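Long-range contact in beta-porphyranase B (Bacteroides plebeius, PDB 4AWD), which cleaves the sulfated red-algal polysaccharide porphyran at the beta-1,4 linkages between D-galactose and L-galactose-6-sulfate: residues T146-V158 with R278-E292. Numbering follows the deposited sequence.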
ATOM      1  N   THR A 146      14.737  -7.521   3.561  1.00 14.78           N
ATOM      2  CA  THR A 146      13.622  -8.251   4.147  1.00 14.35           C
ATOM      3  C   THR A 146      12.550  -7.335   4.761  1.00 14.14           C
ATOM      4  O   THR A 146      11.731  -7.782   5.576  1.00 13.98           O
ATOM      5  CB  THR A 146      14.089  -9.235   5.237  1.00 14.76           C
ATOM      6  OG1 THR A 146      14.971  -8.563   6.131  1.00 15.10           O
ATOM      7  CG2 THR A 146      14.780 -10.479   4.640  1.00 14.03           C
ATOM      8  N   MET A 147      12.569  -6.059   4.383  1.00 13.27           N
ATOM      9  CA  MET A 147      11.485  -5.123   4.701  1.00 12.67           C
ATOM     10  C   MET A 147      10.593  -4.932   3.473  1.00 12.49           C
ATOM     11  O   MET A 147      11.048  -5.065   2.330  1.00 12.35           O
ATOM     12  CB  MET A 147      12.028  -3.784   5.214  1.00 12.17           C
ATOM     13  CG  MET A 147      12.478  -3.867   6.658  1.00 11.70           C
ATOM     14  SD  MET A 147      13.281  -2.397   7.314  1.00 13.05           S
ATOM     15  CE  MET A 147      11.918  -1.226   7.338  1.00 10.52           C
ATOM     16  N   SER A 148       9.322  -4.643   3.721  1.00 11.99           N
ATOM     17  CA  SER A 148       8.312  -4.616   2.665  1.00 11.86           C
ATOM     18  C   SER A 148       8.518  -3.443   1.717  1.00 11.37           C
ATOM     19  O   SER A 148       9.082  -2.420   2.102  1.00 10.91           O
ATOM     20  CB  SER A 148       6.916  -4.500   3.277  1.00 11.67           C
ATOM     21  OG  SER A 148       6.797  -3.254   3.960  1.00 13.26           O
ATOM     22  N   SER A 149       8.072  -3.623   0.475  1.00 11.02           N
ATOM     23  CA  SER A 149       7.859  -2.525  -0.464  1.00 11.18           C
ATOM     24  C   SER A 149       6.376  -2.597  -0.769  1.00 10.88           C
ATOM     25  O   SER A 149       5.908  -3.629  -1.238  1.00 11.03           O
ATOM     26  CB  SER A 149       8.663  -2.726  -1.753  1.00 10.76           C
ATOM     27  OG  SER A 149      10.053  -2.797  -1.492  1.00 11.44           O
ATOM     28  N   THR A 150       5.633  -1.528  -0.487  1.00 10.37           N
ATOM     29  CA  THR A 150       4.184  -1.590  -0.631  1.00 10.32           C
ATOM     30  C   THR A 150       3.584  -0.350  -1.287  1.00 10.06           C
ATOM     31  O   THR A 150       4.190   0.710  -1.303  1.00  9.94           O
ATOM     32  CB  THR A 150       3.473  -1.803   0.721  1.00 10.19           C
ATOM     33  OG1 THR A 150       3.763  -0.705   1.583  1.00 11.03           O
ATOM     34  CG2 THR A 150       3.912  -3.094   1.390  1.00 11.06           C
ATOM     35  N   PHE A 151       2.376  -0.526  -1.822  1.00  9.72           N
ATOM     36  CA  PHE A 151       1.569   0.535  -2.404  1.00  9.10           C
ATOM     37  C   PHE A 151       0.132   0.153  -2.100  1.00  9.61           C
ATOM     38  O   PHE A 151      -0.332  -0.908  -2.534  1.00  9.85           O
ATOM     39  CB  PHE A 151       1.781   0.606  -3.926  1.00  8.11           C
ATOM     40  CG  PHE A 151       0.911   1.628  -4.624  1.00  5.85           C
ATOM     41  CD1 PHE A 151       0.954   2.969  -4.263  1.00  2.00           C
ATOM     42  CD2 PHE A 151       0.068   1.255  -5.654  1.00  6.52           C
ATOM     43  CE1 PHE A 151       0.151   3.925  -4.909  1.00  2.00           C
ATOM     44  CE2 PHE A 151      -0.716   2.193  -6.325  1.00  6.10           C
ATOM     45  CZ  PHE A 151      -0.690   3.529  -5.947  1.00  5.68           C
ATOM     46  N   TRP A 152      -0.565   1.003  -1.347  1.00 10.09           N
ATOM     47  CA  TRP A 152      -1.913   0.700  -0.891  1.00 10.35           C
ATOM     48  C   TRP A 152      -2.720   1.919  -0.493  1.00 11.15           C
ATOM     49  O   TRP A 152      -2.193   3.028  -0.387  1.00 11.59           O
ATOM     50  CB  TRP A 152      -1.885  -0.288   0.283  1.00 10.52           C
ATOM     51  CG  TRP A 152      -0.941   0.015   1.405  1.00  9.48           C
ATOM     52  CD1 TRP A 152       0.433  -0.016   1.359  1.00  9.72           C
ATOM     53  CD2 TRP A 152      -1.292   0.319   2.764  1.00  8.62           C
ATOM     54  NE1 TRP A 152       0.956   0.276   2.604  1.00  9.77           N
ATOM     55  CE2 TRP A 152      -0.079   0.479   3.485  1.00  9.09           C
ATOM     56  CE3 TRP A 152      -2.511   0.470   3.444  1.00  8.65           C
ATOM     57  CZ2 TRP A 152      -0.053   0.795   4.855  1.00  8.58           C
ATOM     58  CZ3 TRP A 152      -2.488   0.775   4.813  1.00  8.72           C
ATOM     59  CH2 TRP A 152      -1.262   0.930   5.502  1.00  8.84           C
ATOM     60  N   LEU A 153      -4.007   1.686  -0.267  1.00 11.87           N
ATOM     61  CA  LEU A 153      -4.936   2.718   0.180  1.00 12.36           C
ATOM     62  C   LEU A 153      -5.639   2.243   1.449  1.00 12.84           C
ATOM     63  O   LEU A 153      -5.810   1.034   1.664  1.00 12.12           O
ATOM     64  CB  LEU A 153      -5.978   3.041  -0.898  1.00 12.20           C
ATOM     65  CG  LEU A 153      -5.483   3.656  -2.215  1.00 12.44           C
ATOM     66  CD1 LEU A 153      -4.985   2.558  -3.109  1.00 14.16           C
ATOM     67  CD2 LEU A 153      -6.568   4.423  -2.921  1.00 10.45           C
ATOM     68  N   SER A 154      -6.045   3.207   2.274  1.00 13.12           N
ATOM     69  CA  SER A 154      -6.659   2.926   3.549  1.00 13.84           C
ATOM     70  C   SER A 154      -7.502   4.106   3.978  1.00 13.92           C
ATOM     71  O   SER A 154      -7.341   5.217   3.462  1.00 14.02           O
ATOM     72  CB  SER A 154      -5.564   2.708   4.597  1.00 14.13           C
ATOM     73  OG  SER A 154      -6.051   1.983   5.705  1.00 15.06           O
ATOM     74  N   ASN A 155      -8.391   3.866   4.935  1.00 13.71           N
ATOM     75  CA  ASN A 155      -9.083   4.947   5.604  1.00 14.03           C
ATOM     76  C   ASN A 155      -9.167   4.714   7.114  1.00 15.02           C
ATOM     77  O   ASN A 155      -8.746   3.675   7.619  1.00 14.81           O
ATOM     78  CB  ASN A 155     -10.457   5.215   4.971  1.00 13.75           C
ATOM     79  CG  ASN A 155     -11.389   4.007   5.028  1.00 12.29           C
ATOM     80  OD1 ASN A 155     -11.269   3.152   5.896  1.00 12.68           O
ATOM     81  ND2 ASN A 155     -12.333   3.951   4.107  1.00 11.85           N
ATOM     82  N   ARG A 156      -9.691   5.702   7.826  1.00 16.28           N
ATOM     83  CA  ARG A 156      -9.775   5.650   9.270  1.00 17.66           C
ATOM     84  C   ARG A 156     -11.114   5.093   9.738  1.00 18.19           C
ATOM     85  O   ARG A 156     -12.097   5.141   9.004  1.00 18.36           O
ATOM     86  CB  ARG A 156      -9.530   7.032   9.839  1.00 17.72           C
ATOM     87  CG  ARG A 156      -8.126   7.506   9.554  1.00 20.06           C
ATOM     88  CD  ARG A 156      -8.098   8.998   9.568  1.00 24.38           C
ATOM     89  NE  ARG A 156      -7.983   9.537  10.923  1.00 26.39           N
ATOM     90  CZ  ARG A 156      -8.292  10.785  11.261  1.00 27.52           C
ATOM     91  NH1 ARG A 156      -8.761  11.643  10.343  1.00 27.85           N
ATOM     92  NH2 ARG A 156      -8.138  11.171  12.524  1.00 26.86           N
ATOM     93  N   PRO A 157     -11.145   4.527  10.949  1.00 19.00           N
ATOM     94  CA  PRO A 157     -12.352   3.869  11.440  1.00 19.92           C
ATOM     95  C   PRO A 157     -13.511   4.826  11.682  1.00 20.73           C
ATOM     96  O   PRO A 157     -13.312   5.951  12.103  1.00 20.37           O
ATOM     97  CB  PRO A 157     -11.897   3.216  12.757  1.00 19.83           C
ATOM     98  CG  PRO A 157     -10.621   3.871  13.120  1.00 19.20           C
ATOM     99  CD  PRO A 157      -9.995   4.337  11.855  1.00 19.34           C
ATOM    100  N   VAL A 158     -14.715   4.362  11.383  1.00 22.05           N
ATOM    101  CA  VAL A 158     -15.931   5.137  11.567  1.00 23.30           C
ATOM    102  C   VAL A 158     -16.797   4.387  12.571  1.00 24.24           C
ATOM    103  O   VAL A 158     -16.966   3.160  12.469  1.00 24.57           O
ATOM    104  CB  VAL A 158     -16.671   5.337  10.207  1.00 23.48           C
ATOM    105  CG1 VAL A 158     -18.174   5.508  10.391  1.00 23.75           C
ATOM    106  CG2 VAL A 158     -16.084   6.519   9.450  1.00 23.22           C
ATOM    107  N   ARG A 278     -16.527   3.677   0.910  1.00 15.48           N
ATOM    108  CA  ARG A 278     -15.879   4.835   1.512  1.00 15.46           C
ATOM    109  C   ARG A 278     -14.535   5.151   0.847  1.00 15.19           C
ATOM    110  O   ARG A 278     -13.736   4.240   0.591  1.00 15.29           O
ATOM    111  CB  ARG A 278     -15.651   4.612   2.999  1.00 15.59           C
ATOM    112  CG  ARG A 278     -16.870   4.728   3.889  1.00 15.90           C
ATOM    113  CD  ARG A 278     -16.419   4.484   5.329  1.00 15.84           C
ATOM    114  NE  ARG A 278     -15.310   5.384   5.655  1.00 15.88           N
ATOM    115  CZ  ARG A 278     -14.380   5.156   6.580  1.00 15.51           C
ATOM    116  NH1 ARG A 278     -14.398   4.043   7.316  1.00 13.67           N
ATOM    117  NH2 ARG A 278     -13.433   6.062   6.773  1.00 13.87           N
ATOM    118  N   PRO A 279     -14.266   6.446   0.599  1.00 14.73           N
ATOM    119  CA  PRO A 279     -12.996   6.851  -0.010  1.00 14.01           C
ATOM    120  C   PRO A 279     -11.791   6.608   0.924  1.00 13.82           C
ATOM    121  O   PRO A 279     -11.971   6.328   2.127  1.00 13.23           O
ATOM    122  CB  PRO A 279     -13.205   8.342  -0.254  1.00 14.30           C
ATOM    123  CG  PRO A 279     -14.126   8.767   0.882  1.00 14.46           C
ATOM    124  CD  PRO A 279     -15.078   7.612   1.023  1.00 14.45           C
ATOM    125  N   MET A 280     -10.581   6.716   0.370  1.00 13.32           N
ATOM    126  CA  MET A 280      -9.349   6.403   1.101  1.00 13.25           C
ATOM    127  C   MET A 280      -8.232   7.397   0.829  1.00 13.35           C
ATOM    128  O   MET A 280      -8.296   8.199  -0.124  1.00 13.73           O
ATOM    129  CB  MET A 280      -8.839   5.008   0.714  1.00 13.16           C
ATOM    130  CG  MET A 280      -9.692   3.847   1.184  1.00 12.62           C
ATOM    131  SD  MET A 280      -9.063   2.254   0.587  1.00 12.78           S
ATOM    132  CE  MET A 280     -10.415   1.204   1.100  1.00 12.18           C
ATOM    133  N   PHE A 281      -7.194   7.326   1.660  1.00 12.84           N
ATOM    134  CA  PHE A 281      -5.908   7.954   1.346  1.00 12.15           C
ATOM    135  C   PHE A 281      -4.930   6.924   0.776  1.00 11.68           C
ATOM    136  O   PHE A 281      -5.129   5.717   0.940  1.00 10.83           O
ATOM    137  CB  PHE A 281      -5.315   8.690   2.565  1.00 12.11           C
ATOM    138  CG  PHE A 281      -5.213   7.858   3.816  1.00 12.14           C
ATOM    139  CD1 PHE A 281      -4.104   7.054   4.048  1.00 14.07           C
ATOM    140  CD2 PHE A 281      -6.202   7.917   4.785  1.00 13.60           C
ATOM    141  CE1 PHE A 281      -4.000   6.300   5.218  1.00 14.50           C
ATOM    142  CE2 PHE A 281      -6.116   7.171   5.951  1.00 12.59           C
ATOM    143  CZ  PHE A 281      -5.011   6.364   6.170  1.00 14.89           C
ATOM    144  N   ILE A 282      -3.891   7.403   0.088  1.00 11.82           N
ATOM    145  CA  ILE A 282      -2.802   6.533  -0.386  1.00 11.54           C
ATOM    146  C   ILE A 282      -1.784   6.350   0.738  1.00 11.53           C
ATOM    147  O   ILE A 282      -1.385   7.331   1.375  1.00 12.01           O
ATOM    148  CB  ILE A 282      -2.056   7.148  -1.607  1.00 11.68           C
ATOM    149  CG1 ILE A 282      -3.016   7.466  -2.762  1.00 12.24           C
ATOM    150  CG2 ILE A 282      -0.918   6.242  -2.077  1.00 10.64           C
ATOM    151  CD1 ILE A 282      -3.287   6.299  -3.677  1.00 13.09           C
ATOM    152  N   HIS A 283      -1.378   5.107   0.992  1.00 11.01           N
ATOM    153  CA  HIS A 283      -0.211   4.837   1.831  1.00 11.19           C
ATOM    154  C   HIS A 283       0.939   4.235   1.029  1.00 11.03           C
ATOM    155  O   HIS A 283       0.745   3.333   0.218  1.00 11.79           O
ATOM    156  CB  HIS A 283      -0.564   3.905   2.983  1.00 11.45           C
ATOM    157  CG  HIS A 283      -0.493   4.552   4.336  1.00 13.45           C
ATOM    158  ND1 HIS A 283      -1.081   4.001   5.456  1.00 13.59           N
ATOM    159  CD2 HIS A 283       0.101   5.699   4.750  1.00 13.18           C
ATOM    160  CE1 HIS A 283      -0.850   4.778   6.500  1.00 13.60           C
ATOM    161  NE2 HIS A 283      -0.137   5.815   6.099  1.00 13.98           N
ATOM    162  N   ILE A 284       2.142   4.732   1.242  1.00 10.28           N
ATOM    163  CA  ILE A 284       3.297   4.154   0.577  1.00  9.72           C
ATOM    164  C   ILE A 284       4.306   3.820   1.673  1.00  9.77           C
ATOM    165  O   ILE A 284       4.869   4.710   2.286  1.00 10.25           O
ATOM    166  CB  ILE A 284       3.894   5.092  -0.507  1.00  9.05           C
ATOM    167  CG1 ILE A 284       2.783   5.694  -1.380  1.00  7.32           C
ATOM    168  CG2 ILE A 284       4.895   4.317  -1.365  1.00  8.25           C
ATOM    169  CD1 ILE A 284       3.237   6.720  -2.424  1.00  2.00           C
ATOM    170  N   VAL A 285       4.509   2.532   1.923  1.00  9.69           N
ATOM    171  CA  VAL A 285       5.087   2.095   3.193  1.00  9.80           C
ATOM    172  C   VAL A 285       6.193   1.046   3.067  1.00  9.25           C
ATOM    173  O   VAL A 285       6.119   0.126   2.263  1.00  9.50           O
ATOM    174  CB  VAL A 285       3.983   1.548   4.129  1.00  9.82           C
ATOM    175  CG1 VAL A 285       4.578   0.902   5.362  1.00 10.34           C
ATOM    176  CG2 VAL A 285       3.034   2.666   4.528  1.00 10.22           C
ATOM    177  N   THR A 286       7.186   1.190   3.930  1.00  8.59           N
ATOM    178  CA  THR A 286       8.321   0.287   4.046  1.00  7.67           C
ATOM    179  C   THR A 286       8.315  -0.264   5.487  1.00  6.33           C
ATOM    180  O   THR A 286       8.485   0.488   6.453  1.00  6.16           O
ATOM    181  CB  THR A 286       9.596   1.098   3.716  1.00  8.10           C
ATOM    182  OG1 THR A 286      10.072   0.738   2.406  1.00 10.13           O
ATOM    183  CG2 THR A 286      10.634   0.905   4.727  1.00  8.10           C
ATOM    184  N   GLU A 287       8.067  -1.568   5.648  1.00  3.96           N
ATOM    185  CA  GLU A 287       7.803  -2.074   6.989  1.00  2.00           C
ATOM    186  C   GLU A 287       8.437  -3.404   7.289  1.00  2.00           C
ATOM    187  O   GLU A 287       9.074  -4.069   6.437  1.00  2.00           O
ATOM    188  CB  GLU A 287       6.300  -2.178   7.255  1.00  2.00           C
ATOM    189  CG  GLU A 287       5.702  -3.542   6.951  1.00  5.29           C
ATOM    190  CD  GLU A 287       4.313  -3.422   6.341  1.00  7.56           C
ATOM    191  OE1 GLU A 287       4.233  -2.980   5.172  1.00  6.97           O
ATOM    192  OE2 GLU A 287       3.314  -3.752   7.032  1.00 10.06           O
ATOM    193  N   THR A 288       8.322  -3.782   8.544  1.00  2.00           N
ATOM    194  CA  THR A 288       8.870  -5.039   8.970  1.00  2.00           C
ATOM    195  C   THR A 288       7.641  -5.923   9.389  1.00  2.00           C
ATOM    196  O   THR A 288       6.609  -5.403   9.880  1.00  2.00           O
ATOM    197  CB  THR A 288      10.004  -4.712  10.033  1.00  2.00           C
ATOM    198  OG1 THR A 288      11.121  -5.613   9.939  1.00  2.00           O
ATOM    199  CG2 THR A 288       9.501  -4.656  11.363  1.00  2.00           C
ATOM    200  N   TYR A 289       7.722  -7.233   9.092  1.00  2.00           N
ATOM    201  CA  TYR A 289       6.627  -8.199   9.371  1.00  4.98           C
ATOM    202  C   TYR A 289       7.033  -9.206  10.438  1.00  6.90           C
ATOM    203  O   TYR A 289       8.181  -9.656  10.451  1.00  7.67           O
ATOM    204  CB  TYR A 289       6.310  -9.026   8.143  1.00  5.08           C
ATOM    205  CG  TYR A 289       5.710  -8.309   6.956  1.00  8.50           C
ATOM    206  CD1 TYR A 289       4.430  -7.759   7.013  1.00  8.15           C
ATOM    207  CD2 TYR A 289       6.404  -8.249   5.748  1.00  8.01           C
ATOM    208  CE1 TYR A 289       3.872  -7.135   5.910  1.00  9.72           C
ATOM    209  CE2 TYR A 289       5.869  -7.629   4.653  1.00  9.48           C
ATOM    210  CZ  TYR A 289       4.602  -7.072   4.726  1.00 10.54           C
ATOM    211  OH  TYR A 289       4.077  -6.465   3.601  1.00 10.61           O
ATOM    212  N   ASP A 290       6.086  -9.599  11.296  1.00  9.20           N
ATOM    213  CA  ASP A 290       6.360 -10.559  12.380  1.00 10.82           C
ATOM    214  C   ASP A 290       6.695 -11.947  11.848  1.00 11.38           C
ATOM    215  O   ASP A 290       7.355 -12.749  12.532  1.00 12.01           O
ATOM    216  CB  ASP A 290       5.173 -10.671  13.341  1.00 10.77           C
ATOM    217  CG  ASP A 290       4.884  -9.379  14.068  1.00 13.42           C
ATOM    218  OD1 ASP A 290       5.774  -8.482  14.081  1.00 13.19           O
ATOM    219  OD2 ASP A 290       3.761  -9.265  14.638  1.00 15.00           O
ATOM    220  N   TRP A 291       6.240 -12.238  10.634  1.00 11.94           N
ATOM    221  CA  TRP A 291       6.477 -13.556  10.034  1.00 12.10           C
ATOM    222  C   TRP A 291       7.799 -13.616   9.282  1.00 12.79           C
ATOM    223  O   TRP A 291       8.150 -14.651   8.719  1.00 13.40           O
ATOM    224  CB  TRP A 291       5.312 -13.986   9.158  1.00 11.71           C
ATOM    225  CG  TRP A 291       4.829 -12.947   8.183  1.00 12.58           C
ATOM    226  CD1 TRP A 291       3.760 -12.122   8.345  1.00 12.32           C
ATOM    227  CD2 TRP A 291       5.379 -12.646   6.888  1.00 12.03           C
ATOM    228  NE1 TRP A 291       3.602 -11.326   7.233  1.00 12.93           N
ATOM    229  CE2 TRP A 291       4.585 -11.625   6.326  1.00 13.73           C
ATOM    230  CE3 TRP A 291       6.460 -13.144   6.148  1.00 12.65           C
ATOM    231  CZ2 TRP A 291       4.842 -11.083   5.048  1.00 14.83           C
ATOM    232  CZ3 TRP A 291       6.726 -12.599   4.890  1.00 13.32           C
ATOM    233  CH2 TRP A 291       5.915 -11.581   4.351  1.00 13.25           C
ATOM    234  N   GLU A 292       8.542 -12.510   9.289  1.00 13.45           N
ATOM    235  CA  GLU A 292       9.904 -12.482   8.748  1.00 14.18           C
ATOM    236  C   GLU A 292      10.826 -11.817   9.765  1.00 14.46           C
ATOM    237  O   GLU A 292      11.174 -10.646   9.640  1.00 14.37           O
ATOM    238  CB  GLU A 292       9.961 -11.771   7.380  1.00 14.04           C
ATOM    239  CG  GLU A 292      11.340 -11.705   6.712  1.00 14.22           C
ATOM    240  CD  GLU A 292      12.086 -13.046   6.656  1.00 16.01           C
ATOM    241  OE1 GLU A 292      12.809 -13.353   7.631  1.00 15.59           O
ATOM    242  OE2 GLU A 292      11.993 -13.774   5.628  1.00 15.41           O
TER
HETATM  243  O   HOH W   1      10.299  -8.181   8.075  1.00 17.88           O
HETATM  244  O   HOH W   2      11.754  -1.670   1.646  1.00 15.63           O
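Trp152 and His283 form a hydrogen-bonded antiparallel pair, as do Ser154 and Phe281, and the N-to-C directions of the short strands 149-154 and 281-285 lie at 148°, antiparallel but well twisted. Trp152 CG sits between its backbone N and carbonyl carbon (chi1 48°), which lays the indole beside His283. His283 CB makes a CH-pi contact over the six-membered ring, 3.5 Å from its centroid. Val285 CB meets the indole edge. Toward Glu287, side-chain hydroxyls join the backbone bonding. Thr150 OG1 donates to Val285 O at 2.6 Å. Ser148 N donates to Glu287 O. Ser148 OG accepts from Glu287 N at 2.7 Å and donates to Glu287 OE1 at 2.8 Å, which helps fix the carboxylate. Glu287 probably binds substrate, and its OE2 forms a salt bridge with Arg79. At the other end, Arg278 NH1 and NH2 both donate to Arg156 O, 3.1 and 2.8 Å away. The guanidinium lies between the Asn155 amide and Val158 CG2. Asn155 ND2 donates to Pro279 O, while its OD1 accepts from Gln175 N. On the opposite side of the sheet from Trp152, Leu153 packs on Ile282. In the GH16 beta-sandwich, strand 281-285 lies between strands 149-163 and 117-126, antiparallel to each, while strand 168-182, with the probable nucleophile Glu176, flanks strand 149-163.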